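Lmo0740 protein (Listeria monocytogenes, PDB 4RFA) probably regulates transcription as a Crp-family activator, pairing a cyclic nucleotide-binding-type domain with a C-terminal DNA-binding domain. Local coordinates at the interface of chains A and B. Coordinates in Å, arbitrary orientation; residue numbers count along the deposited sequence, not the author numbering. Chains: chain A/B, Lmo0740 protein.

Contact 1: the interface of chains A and B. Residues chain A 139, 142-143, 145-146, 153, 191; chain B 139, 142-143, 145-146, 153, 191.
Leucines at the C-terminal ends of helices 126-143, with the isoleucines just beyond, form the apolar centre. The delta methyl CD2 of A:Leu143 presses on CB of B:Leu142 at 3.3 Å, tighter than usual, the two side chains crossing obliquely; the twin lies across the two-fold axis. A:Ile146 and B:Ile146 cross at about a right angle and touch through their CG1 atoms, 3.8 Å apart. With CG1 anti to its carbonyl carbon (chi1 -66°), each isoleucine spreads both branches over the partner. CG2 of A:Ile146 packs on CD of B:Arg191 at 3.5 Å, while CD1 lies over one face of that guanidinium, toward its rim. B:Arg191, in the turn of the Crp-family helix-turn-helix, is extended from CG to NE, so aliphatic stem and flat head both pack. At the rim, A:Arg153 NH2 makes a bent hydrogen bond (123° at H) to the backbone O of A:Arg191, 2.8 Å away, from above the carbonyl plane, which may help hold A:Arg191. Opposite, the imidazoles meet edge-to-face, ND1 of A:His139 hydrogen-bonded to ND1 of B:His139 at 2.9 Å, one donating and the other accepting. The patch probably joins the subunits, as in Crp-family dimers, setting each isoleucine against the partner's DNA-binding motif.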
loop_
_atom_site.group_PDB
_atom_site.type_symbol
_atom_site.label_atom_id
_atom_site.label_comp_id
_atom_site.label_asym_id
_atom_site.label_seq_id
_atom_site.Cartn_x
_atom_site.Cartn_y
_atom_site.Cartn_z
ATOM N N HIS A 139 2.775 -0.175 4.050
ATOM C CA HIS A 139 2.922 -0.879 2.790
ATOM C C HIS A 139 4.331 -0.680 2.201
ATOM O O HIS A 139 4.982 -1.624 1.778
ATOM C CB HIS A 139 1.875 -0.406 1.773
ATOM C CG HIS A 139 0.482 -0.868 2.035
ATOM N ND1 HIS A 139 -0.591 -0.460 1.266
ATOM C CD2 HIS A 139 -0.034 -1.676 2.989
ATOM C CE1 HIS A 139 -1.692 -1.043 1.702
ATOM N NE2 HIS A 139 -1.379 -1.777 2.754
ATOM N N LEU A 142 6.973 -2.616 3.925
ATOM C CA LEU A 142 6.936 -3.997 3.507
ATOM C C LEU A 142 7.533 -4.227 2.172
ATOM O O LEU A 142 8.203 -5.280 1.962
ATOM C CB LEU A 142 5.522 -4.562 3.516
ATOM C CG LEU A 142 5.095 -4.757 4.959
ATOM C CD1 LEU A 142 3.599 -4.916 4.995
ATOM C CD2 LEU A 142 5.747 -5.975 5.538
ATOM N N LEU A 143 7.283 -3.312 1.247
ATOM C CA LEU A 143 7.912 -3.439 -0.083
ATOM C C LEU A 143 9.451 -3.526 0.024
ATOM O O LEU A 143 10.126 -4.134 -0.815
ATOM C CB LEU A 143 7.501 -2.296 -1.004
ATOM C CG LEU A 143 6.014 -2.246 -1.441
ATOM C CD1 LEU A 143 5.764 -0.971 -2.232
ATOM C CD2 LEU A 143 5.651 -3.425 -2.310
HETATM N N MSE A 145 11.041 -5.404 1.675
HETATM C CA MSE A 145 11.396 -6.794 1.924
HETATM C C MSE A 145 11.663 -7.544 0.646
HETATM O O MSE A 145 12.236 -8.654 0.687
HETATM C CB MSE A 145 10.256 -7.475 2.675
HETATM C CG MSE A 145 10.439 -7.341 4.182
HETATM SE SE MSE A 145 9.215 -8.580 5.103
HETATM C CE MSE A 145 9.705 -8.122 6.955
ATOM N N ILE A 146 11.260 -6.972 -0.484
ATOM C CA ILE A 146 11.430 -7.616 -1.818
ATOM C C ILE A 146 12.902 -7.822 -2.106
ATOM O O ILE A 146 13.708 -6.987 -1.768
ATOM C CB ILE A 146 10.753 -6.779 -2.918
ATOM C CG1 ILE A 146 9.258 -6.764 -2.721
ATOM C CG2 ILE A 146 11.051 -7.332 -4.314
ATOM C CD1 ILE A 146 8.508 -5.825 -3.640
ATOM N N ARG A 153 15.007 -10.291 6.065
ATOM C CA ARG A 153 13.585 -10.095 6.306
ATOM C C ARG A 153 13.191 -10.136 7.778
ATOM O O ARG A 153 12.329 -9.381 8.217
ATOM C CB ARG A 153 12.787 -11.141 5.553
ATOM C CG ARG A 153 12.871 -10.941 4.056
ATOM C CD ARG A 153 11.758 -11.569 3.269
ATOM N NE ARG A 153 11.598 -13.016 3.437
ATOM C CZ ARG A 153 12.187 -13.959 2.705
ATOM N NH1 ARG A 153 13.085 -13.653 1.752
ATOM N NH2 ARG A 153 11.868 -15.228 2.925
ATOM N N ARG A 191 7.564 -14.827 5.493
ATOM C CA ARG A 191 7.422 -15.607 4.290
ATOM C C ARG A 191 8.643 -16.576 4.174
ATOM O O ARG A 191 9.446 -16.539 3.229
ATOM C CB ARG A 191 7.166 -14.623 3.118
ATOM C CG ARG A 191 6.103 -13.514 3.444
ATOM C CD ARG A 191 5.737 -12.708 2.191
ATOM N NE ARG A 191 4.920 -11.448 2.198
ATOM C CZ ARG A 191 4.639 -10.582 3.184
ATOM N NH1 ARG A 191 5.079 -10.725 4.421
ATOM N NH2 ARG A 191 3.902 -9.479 2.862
ATOM N N HIS B 139 -0.380 -2.058 -4.445
ATOM C CA HIS B 139 0.539 -2.348 -3.360
ATOM C C HIS B 139 0.523 -3.845 -3.000
ATOM O O HIS B 139 1.560 -4.475 -2.856
ATOM C CB HIS B 139 0.193 -1.522 -2.114
ATOM C CG HIS B 139 0.527 -0.072 -2.201
ATOM N ND1 HIS B 139 0.200 0.825 -1.201
ATOM C CD2 HIS B 139 1.127 0.657 -3.169
ATOM C CE1 HIS B 139 0.638 2.026 -1.529
ATOM N NE2 HIS B 139 1.194 1.950 -2.723
ATOM N N LEU B 142 2.271 -6.003 -5.448
ATOM C CA LEU B 142 3.700 -5.919 -5.259
ATOM C C LEU B 142 4.190 -6.704 -4.104
ATOM O O LEU B 142 5.299 -7.308 -4.186
ATOM C CB LEU B 142 4.177 -4.480 -5.114
ATOM C CG LEU B 142 4.094 -3.810 -6.473
ATOM C CD1 LEU B 142 4.163 -2.321 -6.274
ATOM C CD2 LEU B 142 5.227 -4.257 -7.346
ATOM N N LEU B 143 3.437 -6.684 -3.013
ATOM C CA LEU B 143 3.828 -7.507 -1.851
ATOM C C LEU B 143 3.979 -8.996 -2.236
ATOM O O LEU B 143 4.760 -9.744 -1.637
ATOM C CB LEU B 143 2.842 -7.347 -0.700
ATOM C CG LEU B 143 2.788 -5.960 -0.009
ATOM C CD1 LEU B 143 1.657 -5.949 1.009
ATOM C CD2 LEU B 143 4.078 -5.646 0.708
HETATM N N MSE B 145 5.625 -10.135 -4.420
HETATM C CA MSE B 145 6.968 -10.328 -4.949
HETATM C C MSE B 145 7.943 -10.735 -3.876
HETATM O O MSE B 145 9.059 -11.200 -4.195
HETATM C CB MSE B 145 7.445 -9.029 -5.591
HETATM C CG MSE B 145 7.062 -8.976 -7.064
HETATM SE SE MSE B 145 8.053 -7.520 -7.948
HETATM C CE MSE B 145 7.308 -7.740 -9.758
ATOM N N ILE B 146 7.555 -10.570 -2.615
ATOM C CA ILE B 146 8.429 -10.900 -1.453
ATOM C C ILE B 146 8.762 -12.376 -1.463
ATOM O O ILE B 146 7.926 -13.184 -1.796
ATOM C CB ILE B 146 7.760 -10.481 -0.131
ATOM C CG1 ILE B 146 7.629 -8.981 -0.061
ATOM C CG2 ILE B 146 8.563 -10.955 1.083
ATOM C CD1 ILE B 146 6.825 -8.470 1.114
ATOM N N ARG B 153 9.885 -12.917 -10.165
ATOM C CA ARG B 153 9.573 -11.496 -10.121
ATOM C C ARG B 153 9.336 -10.867 -11.488
ATOM O O ARG B 153 8.470 -10.011 -11.643
ATOM C CB ARG B 153 10.689 -10.746 -9.420
ATOM C CG ARG B 153 10.757 -11.088 -7.948
ATOM C CD ARG B 153 11.450 -10.068 -7.092
ATOM N NE ARG B 153 12.835 -9.764 -7.462
ATOM C CZ ARG B 153 13.921 -10.383 -7.005
ATOM N NH1 ARG B 153 13.835 -11.446 -6.187
ATOM N NH2 ARG B 153 15.113 -9.928 -7.370
ATOM N N ARG B 191 14.038 -5.314 -9.051
ATOM C CA ARG B 191 15.006 -5.304 -7.985
ATOM C C ARG B 191 16.046 -6.442 -8.241
ATOM O O ARG B 191 16.218 -7.388 -7.456
ATOM C CB ARG B 191 14.229 -5.323 -6.643
ATOM C CG ARG B 191 13.024 -4.318 -6.595
ATOM C CD ARG B 191 12.428 -4.228 -5.184
ATOM N NE ARG B 191 11.143 -3.529 -4.845
ATOM C CZ ARG B 191 10.106 -3.164 -5.613
ATOM N NH1 ARG B 191 10.055 -3.385 -6.914
ATOM N NH2 ARG B 191 9.036 -2.584 -4.993
#

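Contact 2: the interface of chains A and B. Residues chain A 115-116, 118-119, 125; chain B 115-116, 118-119, 125.
Hydrogen bonds cross between helices 111-120 of the two chains, in two-fold-related twins. The side-chain hydroxyl OG of B:Ser119 donates to the backbone carbonyl O of A:Asn116 at 3.1 Å, and A:Ser119 does the same to B:Asn116. The donor stands above the carbonyl plane, 52° out of it, and the C=O...OG angle is a steep 108°, so the hydroxyl does not follow a lone pair. This geometry needs caution, because the serine side chains are doubtfully placed: the spacing modelled between the two hydroxyls is too short to be real and carries no meaning. Van der Waals contacts accompany these bonds. The side-chain amide oxygen OD1 of A:Asn116 rests near CA of B:Ser119 at 3.7 Å, so the serine backbone is touched as well as its hydroxyl. Farther out, the amide of A:Asn125, with CG anti to the backbone N, reaches across with ND2 leading. That nitrogen lies 3.4 Å from CB of B:Leu115 and 3.6 Å from the delta methyl CD1 of B:Leu118, whose side chain it crosses at about a right angle. These are packing contacts of a polar group on aliphatic carbon. B:Leu115 is modelled only to CB, so its part in the packing cannot be judged further. Small and modestly bonded, the patch probably helps hold the two helices together at the end of the dimer remote from the DNA-binding domains.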
loop_
_atom_site.group_PDB
_atom_site.type_symbol
_atom_site.label_atom_id
_atom_site.label_comp_id
_atom_site.label_asym_id
_atom_site.label_seq_id
_atom_site.Cartn_x
_atom_site.Cartn_y
_atom_site.Cartn_z
ATOM N N LEU A 115 -18.744 9.547 4.288
ATOM C CA LEU A 115 -18.318 10.482 3.208
ATOM C C LEU A 115 -19.043 11.824 3.198
ATOM O O LEU A 115 -18.619 12.748 2.490
ATOM C CB LEU A 115 -18.450 9.834 1.810
ATOM N N ASN A 116 -20.142 11.923 3.949
ATOM C CA ASN A 116 -20.889 13.178 4.067
ATOM C C ASN A 116 -20.481 14.030 5.254
ATOM O O ASN A 116 -20.638 15.251 5.227
ATOM C CB ASN A 116 -22.394 12.897 4.178
ATOM C CG ASN A 116 -23.057 12.766 2.832
ATOM O OD1 ASN A 116 -22.711 13.483 1.892
ATOM N ND2 ASN A 116 -24.031 11.867 2.732
ATOM N N LEU A 118 -17.595 14.489 6.578
ATOM C CA LEU A 118 -16.202 14.867 6.566
ATOM C C LEU A 118 -16.105 16.384 6.609
ATOM O O LEU A 118 -15.599 16.963 7.581
ATOM C CB LEU A 118 -15.514 14.282 5.324
ATOM C CG LEU A 118 -15.633 12.750 5.226
ATOM C CD1 LEU A 118 -14.832 12.155 4.073
ATOM C CD2 LEU A 118 -15.220 12.112 6.544
ATOM N N SER A 119 -16.638 17.021 5.571
ATOM C CA SER A 119 -16.648 18.471 5.471
ATOM C C SER A 119 -17.155 19.054 6.782
ATOM O O SER A 119 -16.535 19.941 7.357
ATOM C CB SER A 119 -17.552 18.919 4.314
ATOM O OG SER A 119 -17.612 17.934 3.293
ATOM N N ASN A 125 -11.631 15.370 8.272
ATOM C CA ASN A 125 -11.242 14.367 7.296
ATOM C C ASN A 125 -9.785 13.982 7.502
ATOM O O ASN A 125 -9.360 12.900 7.091
ATOM C CB ASN A 125 -11.463 14.919 5.881
ATOM C CG ASN A 125 -11.499 13.841 4.817
ATOM O OD1 ASN A 125 -11.603 12.647 5.114
ATOM N ND2 ASN A 125 -11.418 14.265 3.555
ATOM N N LEU B 115 -11.157 18.330 0.638
ATOM C CA LEU B 115 -11.865 17.658 1.764
ATOM C C LEU B 115 -13.223 18.258 2.117
ATOM O O LEU B 115 -13.985 17.650 2.881
ATOM C CB LEU B 115 -10.992 17.616 3.040
ATOM N N ASN B 116 -13.510 19.452 1.594
ATOM C CA ASN B 116 -14.805 20.101 1.813
ATOM C C ASN B 116 -15.828 19.821 0.727
ATOM O O ASN B 116 -17.032 19.869 0.979
ATOM C CB ASN B 116 -14.631 21.623 1.921
ATOM C CG ASN B 116 -14.304 22.068 3.323
ATOM O OD1 ASN B 116 -14.827 21.515 4.291
ATOM N ND2 ASN B 116 -13.456 23.084 3.443
ATOM N N LEU B 118 -16.351 17.160 -0.986
ATOM C CA LEU B 118 -16.645 15.757 -1.155
ATOM C C LEU B 118 -18.138 15.542 -0.968
ATOM O O LEU B 118 -18.849 15.154 -1.906
ATOM C CB LEU B 118 -15.816 14.928 -0.163
ATOM C CG LEU B 118 -14.299 15.157 -0.296
ATOM C CD1 LEU B 118 -13.470 14.232 0.589
ATOM C CD2 LEU B 118 -13.878 15.017 -1.751
ATOM N N SER B 119 -18.613 15.845 0.236
ATOM C CA SER B 119 -20.022 15.718 0.570
ATOM C C SER B 119 -20.851 16.380 -0.521
ATOM O O SER B 119 -21.789 15.790 -1.044
ATOM C CB SER B 119 -20.311 16.382 1.923
ATOM O OG SER B 119 -19.168 16.358 2.765
ATOM N N ASN B 125 -17.185 11.496 -3.525
ATOM C CA ASN B 125 -16.009 11.040 -2.807
ATOM C C ASN B 125 -15.586 9.672 -3.322
ATOM O O ASN B 125 -14.428 9.278 -3.173
ATOM C CB ASN B 125 -16.318 10.982 -1.305
ATOM C CG ASN B 125 -15.074 10.934 -0.440
ATOM O OD1 ASN B 125 -13.958 11.184 -0.903
ATOM N ND2 ASN B 125 -15.268 10.615 0.841
#

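Contact 3: the interface of chains A and B. Residues chain A 84-85, 132, 135-136, 139-140; chain B 84-85, 132, 135-136, 139-140.
In this Crp-family dimer the long helices 126-143 pair across the two-fold axis, as dimerisation helices of the family do, and aromatic rings line much of the seam. A:Phe136 and B:Phe136 meet edge-to-face, planes 59° apart; with chi2 at -23° and their CE1 atoms modelled too close to be real, the turn of these rings is uncertain. Each phenyl also meets the partner's imidazole edge-to-face, CD1 of A:Phe136 lying 3.5 Å from CE1 of B:His139. Further along the seam, A:Ile132 and B:Ile132 meet tip to tip across the axis through their CG2 methyls at 3.7 Å. CB of A:Ile84 sits in plane at the edge of the B:Phe136 ring, near CE2. The carboxylate of A:Asp85 crosses that phenylalanine at about a right angle, its OD1 3.3 Å from CB of B:Phe136. The A:His139 imidazole and B:Tyr140 phenol are turned edge-to-face. Water 1, in plane at the imidazole edge, lies 2.8 Å from NE2 of A:His139 and 2.6 Å from OH of B:Tyr140; water 2 likewise bridges B:His139 and A:Tyr140. This water helps fix the ring's rotation, while the carbonyl O of A:Val135 lies 3.2 Å above one face of the A:His139 imidazole, where it might favour a positively polarised ring.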
loop_
_atom_site.group_PDB
_atom_site.type_symbol
_atom_site.label_atom_id
_atom_site.label_comp_id
_atom_site.label_asym_id
_atom_site.label_seq_id
_atom_site.Cartn_x
_atom_site.Cartn_y
_atom_site.Cartn_z
ATOM N N ILE A 84 -11.404 -0.529 2.259
ATOM C CA ILE A 84 -11.260 0.505 1.193
ATOM C C ILE A 84 -11.066 -0.194 -0.151
ATOM O O ILE A 84 -11.510 0.286 -1.190
ATOM C CB ILE A 84 -10.093 1.481 1.398
ATOM C CG1 ILE A 84 -10.130 2.115 2.794
ATOM C CG2 ILE A 84 -10.109 2.552 0.299
ATOM C CD1 ILE A 84 -11.000 3.310 2.963
ATOM N N ASP A 85 -10.427 -1.347 -0.096
ATOM C CA ASP A 85 -10.244 -2.240 -1.242
ATOM C C ASP A 85 -11.499 -2.522 -2.011
ATOM O O ASP A 85 -11.463 -2.715 -3.230
ATOM C CB ASP A 85 -9.645 -3.568 -0.771
ATOM C CG ASP A 85 -8.226 -3.423 -0.285
ATOM O OD1 ASP A 85 -7.548 -2.431 -0.644
ATOM O OD2 ASP A 85 -7.765 -4.316 0.452
ATOM N N ILE A 132 -5.283 6.406 6.293
ATOM C CA ILE A 132 -4.864 5.885 4.995
ATOM C C ILE A 132 -3.367 6.054 4.834
ATOM O O ILE A 132 -2.670 5.077 4.582
ATOM C CB ILE A 132 -5.589 6.642 3.843
ATOM C CG1 ILE A 132 -7.112 6.434 3.878
ATOM C CG2 ILE A 132 -5.089 6.226 2.476
ATOM C CD1 ILE A 132 -7.565 5.165 4.542
ATOM N N VAL A 135 -1.377 3.568 6.517
ATOM C CA VAL A 135 -1.385 2.209 5.936
ATOM C C VAL A 135 -0.423 2.179 4.758
ATOM O O VAL A 135 0.347 1.221 4.620
ATOM C CB VAL A 135 -2.771 1.752 5.485
ATOM C CG1 VAL A 135 -2.686 0.395 4.786
ATOM C CG2 VAL A 135 -3.622 1.597 6.699
ATOM N N PHE A 136 -0.458 3.231 3.949
ATOM C CA PHE A 136 0.540 3.422 2.894
ATOM C C PHE A 136 1.965 3.326 3.370
ATOM O O PHE A 136 2.777 2.610 2.771
ATOM C CB PHE A 136 0.382 4.764 2.239
ATOM C CG PHE A 136 -0.805 4.847 1.361
ATOM C CD1 PHE A 136 -1.374 3.714 0.830
ATOM C CD2 PHE A 136 -1.349 6.061 1.057
ATOM C CE1 PHE A 136 -2.480 3.800 -0.005
ATOM C CE2 PHE A 136 -2.440 6.148 0.219
ATOM C CZ PHE A 136 -3.010 5.018 -0.313
ATOM N N HIS A 139 2.775 -0.175 4.050
ATOM C CA HIS A 139 2.922 -0.879 2.790
ATOM C C HIS A 139 4.331 -0.680 2.201
ATOM O O HIS A 139 4.982 -1.624 1.778
ATOM C CB HIS A 139 1.875 -0.406 1.773
ATOM C CG HIS A 139 0.482 -0.868 2.035
ATOM N ND1 HIS A 139 -0.591 -0.460 1.266
ATOM C CD2 HIS A 139 -0.034 -1.676 2.989
ATOM C CE1 HIS A 139 -1.692 -1.043 1.702
ATOM N NE2 HIS A 139 -1.379 -1.777 2.754
ATOM N N TYR A 140 4.786 0.557 2.154
ATOM C CA TYR A 140 6.132 0.852 1.688
ATOM C C TYR A 140 7.190 0.164 2.489
ATOM O O TYR A 140 8.133 -0.333 1.935
ATOM C CB TYR A 140 6.376 2.345 1.728
ATOM C CG TYR A 140 5.868 3.014 0.501
ATOM C CD1 TYR A 140 6.641 3.028 -0.672
ATOM C CD2 TYR A 140 4.657 3.616 0.488
ATOM C CE1 TYR A 140 6.175 3.632 -1.834
ATOM C CE2 TYR A 140 4.163 4.224 -0.652
ATOM C CZ TYR A 140 4.921 4.233 -1.810
ATOM O OH TYR A 140 4.436 4.852 -2.924
ATOM N N ILE B 84 -0.496 11.623 -0.299
ATOM C CA ILE B 84 -1.319 11.223 0.879
ATOM C C ILE B 84 -0.388 10.872 2.038
ATOM O O ILE B 84 -0.703 11.101 3.201
ATOM C CB ILE B 84 -2.251 10.028 0.635
ATOM C CG1 ILE B 84 -3.119 10.237 -0.611
ATOM C CG2 ILE B 84 -3.113 9.776 1.879
ATOM C CD1 ILE B 84 -4.371 11.020 -0.431
ATOM N N ASP B 85 0.772 10.349 1.687
ATOM C CA ASP B 85 1.859 10.058 2.623
ATOM C C ASP B 85 2.201 11.191 3.542
ATOM O O ASP B 85 2.604 10.974 4.689
ATOM C CB ASP B 85 3.115 9.656 1.846
ATOM C CG ASP B 85 2.966 8.327 1.151
ATOM O OD1 ASP B 85 2.089 7.520 1.543
ATOM O OD2 ASP B 85 3.741 8.068 0.211
ATOM N N ILE B 132 -7.680 5.681 -4.157
ATOM C CA ILE B 132 -6.920 5.102 -3.054
ATOM C C ILE B 132 -6.977 3.590 -3.130
ATOM O O ILE B 132 -5.934 2.944 -3.165
ATOM C CB ILE B 132 -7.504 5.565 -1.687
ATOM C CG1 ILE B 132 -7.388 7.085 -1.489
ATOM C CG2 ILE B 132 -6.830 4.886 -0.512
ATOM C CD1 ILE B 132 -6.281 7.744 -2.261
ATOM N N VAL B 135 -4.716 2.113 -5.513
ATOM C CA VAL B 135 -3.279 2.139 -5.168
ATOM C C VAL B 135 -2.993 1.006 -4.195
ATOM O O VAL B 135 -1.984 0.305 -4.350
ATOM C CB VAL B 135 -2.827 3.467 -4.563
ATOM C CG1 VAL B 135 -1.366 3.383 -4.119
ATOM C CG2 VAL B 135 -2.932 4.514 -5.619
ATOM N N PHE B 136 -3.888 0.821 -3.233
ATOM C CA PHE B 136 -3.838 -0.347 -2.351
ATOM C C PHE B 136 -3.748 -1.663 -3.076
ATOM O O PHE B 136 -2.896 -2.499 -2.751
ATOM C CB PHE B 136 -5.052 -0.410 -1.470
ATOM C CG PHE B 136 -5.046 0.608 -0.398
ATOM C CD1 PHE B 136 -3.871 1.176 0.034
ATOM C CD2 PHE B 136 -6.217 0.993 0.189
ATOM C CE1 PHE B 136 -3.871 2.121 1.051
ATOM C CE2 PHE B 136 -6.217 1.923 1.207
ATOM C CZ PHE B 136 -5.044 2.491 1.639
ATOM N N HIS B 139 -0.380 -2.058 -4.445
ATOM C CA HIS B 139 0.539 -2.348 -3.360
ATOM C C HIS B 139 0.523 -3.845 -3.000
ATOM O O HIS B 139 1.560 -4.475 -2.856
ATOM C CB HIS B 139 0.193 -1.522 -2.114
ATOM C CG HIS B 139 0.527 -0.072 -2.201
ATOM N ND1 HIS B 139 0.200 0.825 -1.201
ATOM C CD2 HIS B 139 1.127 0.657 -3.169
ATOM C CE1 HIS B 139 0.638 2.026 -1.529
ATOM N NE2 HIS B 139 1.194 1.950 -2.723
ATOM N N TYR B 140 -0.661 -4.403 -2.834
ATOM C CA TYR B 140 -0.796 -5.827 -2.567
ATOM C C TYR B 140 -0.201 -6.680 -3.641
ATOM O O TYR B 140 0.436 -7.656 -3.346
ATOM C CB TYR B 140 -2.258 -6.185 -2.406
ATOM C CG TYR B 140 -2.730 -5.940 -1.018
ATOM C CD1 TYR B 140 -2.498 -6.891 -0.011
ATOM C CD2 TYR B 140 -3.386 -4.801 -0.697
ATOM C CE1 TYR B 140 -2.915 -6.672 1.297
ATOM C CE2 TYR B 140 -3.813 -4.550 0.594
ATOM C CZ TYR B 140 -3.579 -5.484 1.589
ATOM O OH TYR B 140 -4.020 -5.240 2.856
HETATM O O HOH W 1 -3.696 -2.909 3.931
HETATM O O HOH W 2 1.976 4.513 -3.648
#

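All three contacts lie along one two-fold seam. Contact 3 occupies the middle, its C-alpha centre about 14 Å from that of contact 1 and about 19 Å from that of contact 2, while contacts 1 and 2 are about 33 Å apart. Contacts 1 and 3 share A:His139 and B:His139 and the helix 126-143, so a shift between the paired helices should be felt in both. Contact 2 uses helix 111-120 and, in each chain, A:Asn125 or B:Asn125, just ahead of that same long helix. The seam thus runs from the cyclic nucleotide-binding-type domains toward the DNA-binding domains, a plausible path for coupling them.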